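PDB 6CUL: pyoverdine synthetase F from Pseudomonas aeruginosa PAO1, which is an alpha/beta protein built round a mixed beta sheet with helices packed against it. Local coordinates for residues 215-220 with 236-242. Residues are numbered along the deposited sequence; the frame is centred on the assembly and turned at random.
Sequences YWTGAS and DVLKTEI
In the beta hairpin of strands 216-223 and 233-241 at one border of the mixed sheet, Thr-217 and Thr-240 form an antiparallel hydrogen-bonded pair, Thr-217 N reaching Thr-240 O at 2.9 Å and Thr-240 N returning to Thr-217 O at 3.0 Å. The two side chains run alongside each other on the face packed against helix 248-271, Thr-217 CG2 3.6 Å from Thr-240 CB, and there Thr-240 OG1 is hydrogen-bonded to Asn-255 OD1. On the other face Glu-241 CG makes a CH-pi contact over the six-membered ring of Trp-216, 3.6 Å from its centroid; the carboxylate stands nearly perpendicular to the ring (88°). The Trp-216 ring also meets Tyr-180 at a steep angle. Beyond Thr-217, Leu-238 and Lys-239 together lie opposite the single residue Gly-218, and pairing resumes with Ala-219 N to Val-237 O at 3.0 Å. Farther along, Ser-220 OG, set beside its own backbone N (chi1 -79°), donates a hydrogen bond to Asp-236 OD1 at 2.8 Å, meeting it from above the carboxylate plane. At the opposite end from Ser-220, past Trp-216 and Glu-241, Ile-242 N donates to Tyr-215 O at 2.7 Å, from well above the carbonyl plane. The extra residue on strand 233-241 makes a beta bulge in an antiparallel hairpin.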
loop_
_atom_site.group_PDB
_atom_site.type_symbol
_atom_site.label_atom_id
_atom_site.label_comp_id
_atom_site.label_asym_id
_atom_site.label_seq_id
_atom_site.Cartn_x
_atom_site.Cartn_y
_atom_site.Cartn_z
ATOM N N TYR A 215 22.664 -0.150 -4.672
ATOM C CA TYR A 215 22.405 0.716 -3.570
ATOM C C TYR A 215 21.228 1.695 -3.690
ATOM O O TYR A 215 21.265 2.707 -3.099
ATOM C CB TYR A 215 23.664 1.492 -3.277
ATOM C CG TYR A 215 24.878 0.669 -3.036
ATOM C CD1 TYR A 215 25.117 0.123 -1.813
ATOM C CD2 TYR A 215 25.764 0.427 -4.043
ATOM C CE1 TYR A 215 26.207 -0.638 -1.584
ATOM C CE2 TYR A 215 26.874 -0.338 -3.829
ATOM C CZ TYR A 215 27.086 -0.873 -2.593
ATOM O OH TYR A 215 28.183 -1.639 -2.379
ATOM N N TRP A 216 20.241 1.432 -4.491
ATOM C CA TRP A 216 19.138 2.330 -4.571
ATOM C C TRP A 216 17.838 1.583 -4.744
ATOM O O TRP A 216 17.804 0.552 -5.295
ATOM C CB TRP A 216 19.287 3.290 -5.752
ATOM C CG TRP A 216 20.470 4.141 -5.762
ATOM C CD1 TRP A 216 21.618 3.909 -6.403
ATOM C CD2 TRP A 216 20.613 5.375 -5.136
ATOM N NE1 TRP A 216 22.478 4.897 -6.208
ATOM C CE2 TRP A 216 21.886 5.829 -5.418
ATOM C CE3 TRP A 216 19.794 6.147 -4.332
ATOM C CZ2 TRP A 216 22.367 7.022 -4.930
ATOM C CZ3 TRP A 216 20.278 7.326 -3.845
ATOM C CH2 TRP A 216 21.549 7.753 -4.143
ATOM N N THR A 217 16.786 2.144 -4.231
ATOM C CA THR A 217 15.452 1.647 -4.428
ATOM C C THR A 217 14.499 2.792 -4.615
ATOM O O THR A 217 14.857 3.900 -4.451
ATOM C CB THR A 217 14.966 0.672 -3.362
ATOM O OG1 THR A 217 13.677 0.259 -3.738
ATOM C CG2 THR A 217 14.925 1.287 -2.003
ATOM N N GLY A 218 13.291 2.482 -5.005
ATOM C CA GLY A 218 12.283 3.466 -5.264
ATOM C C GLY A 218 10.908 2.985 -5.081
ATOM O O GLY A 218 10.717 2.059 -4.427
ATOM N N ALA A 219 9.948 3.705 -5.600
ATOM C CA ALA A 219 8.570 3.356 -5.531
ATOM C C ALA A 219 7.814 3.576 -6.828
ATOM O O ALA A 219 7.967 4.608 -7.427
ATOM C CB ALA A 219 7.927 4.132 -4.455
ATOM N N SER A 220 6.947 2.647 -7.205
ATOM C CA SER A 220 6.164 2.763 -8.432
ATOM C C SER A 220 4.656 3.013 -8.337
ATOM O O SER A 220 4.007 2.337 -7.617
ATOM C CB SER A 220 6.268 1.542 -9.253
ATOM O OG SER A 220 7.466 1.585 -9.909
ATOM N N ASP A 236 7.336 7.120 -11.767
ATOM C CA ASP A 236 8.349 6.442 -11.029
ATOM C C ASP A 236 9.397 7.285 -10.332
ATOM O O ASP A 236 9.807 8.234 -10.869
ATOM C CB ASP A 236 9.063 5.563 -11.997
ATOM C CG ASP A 236 9.297 4.242 -11.479
ATOM O OD1 ASP A 236 8.824 3.931 -10.405
ATOM O OD2 ASP A 236 9.956 3.484 -12.172
ATOM N N VAL A 237 9.800 6.876 -9.143
ATOM C CA VAL A 237 10.812 7.530 -8.358
ATOM C C VAL A 237 11.816 6.512 -7.846
ATOM O O VAL A 237 11.465 5.460 -7.575
ATOM C CB VAL A 237 10.235 8.390 -7.208
ATOM C CG1 VAL A 237 11.287 9.113 -6.387
ATOM C CG2 VAL A 237 9.331 9.429 -7.758
ATOM N N LEU A 238 13.058 6.916 -7.780
ATOM C CA LEU A 238 14.119 6.100 -7.347
ATOM C C LEU A 238 15.101 6.908 -6.637
ATOM O O LEU A 238 16.121 7.158 -7.125
ATOM C CB LEU A 238 14.749 5.422 -8.552
ATOM C CG LEU A 238 15.923 4.527 -8.311
ATOM C CD1 LEU A 238 15.612 3.348 -7.436
ATOM C CD2 LEU A 238 16.602 4.099 -9.592
ATOM N N LYS A 239 14.784 7.319 -5.457
ATOM C CA LYS A 239 15.653 8.143 -4.665
ATOM C C LYS A 239 16.103 7.616 -3.283
ATOM O O LYS A 239 16.455 8.366 -2.440
ATOM C CB LYS A 239 14.970 9.476 -4.513
ATOM C CG LYS A 239 14.746 10.115 -5.815
ATOM C CD LYS A 239 14.291 11.495 -5.696
ATOM C CE LYS A 239 14.164 12.156 -7.034
ATOM N NZ LYS A 239 13.011 11.782 -7.860
ATOM N N THR A 240 16.077 6.328 -3.071
ATOM C CA THR A 240 16.413 5.789 -1.791
ATOM C C THR A 240 17.755 5.065 -1.789
ATOM O O THR A 240 17.849 4.001 -2.290
ATOM C CB THR A 240 15.314 4.845 -1.353
ATOM O OG1 THR A 240 14.053 5.361 -1.711
ATOM C CG2 THR A 240 15.347 4.695 0.091
ATOM N N GLU A 241 18.797 5.688 -1.246
ATOM C CA GLU A 241 20.096 5.074 -1.197
ATOM C C GLU A 241 19.998 3.958 -0.203
ATOM O O GLU A 241 19.279 4.040 0.738
ATOM C CB GLU A 241 21.189 6.058 -0.825
ATOM C CG GLU A 241 22.557 5.795 -1.459
ATOM C CD GLU A 241 23.751 6.478 -0.786
ATOM O OE1 GLU A 241 24.249 6.000 0.206
ATOM O OE2 GLU A 241 24.265 7.443 -1.306
ATOM N N ILE A 242 20.692 2.886 -0.436
ATOM C CA ILE A 242 20.588 1.787 0.448
ATOM C C ILE A 242 21.915 1.503 1.075
ATOM O O ILE A 242 22.837 1.455 0.390
ATOM C CB ILE A 242 20.152 0.563 -0.329
ATOM C CG1 ILE A 242 18.953 0.886 -1.177
ATOM C CG2 ILE A 242 19.844 -0.575 0.602
ATOM C CD1 ILE A 242 18.235 -0.328 -1.682
#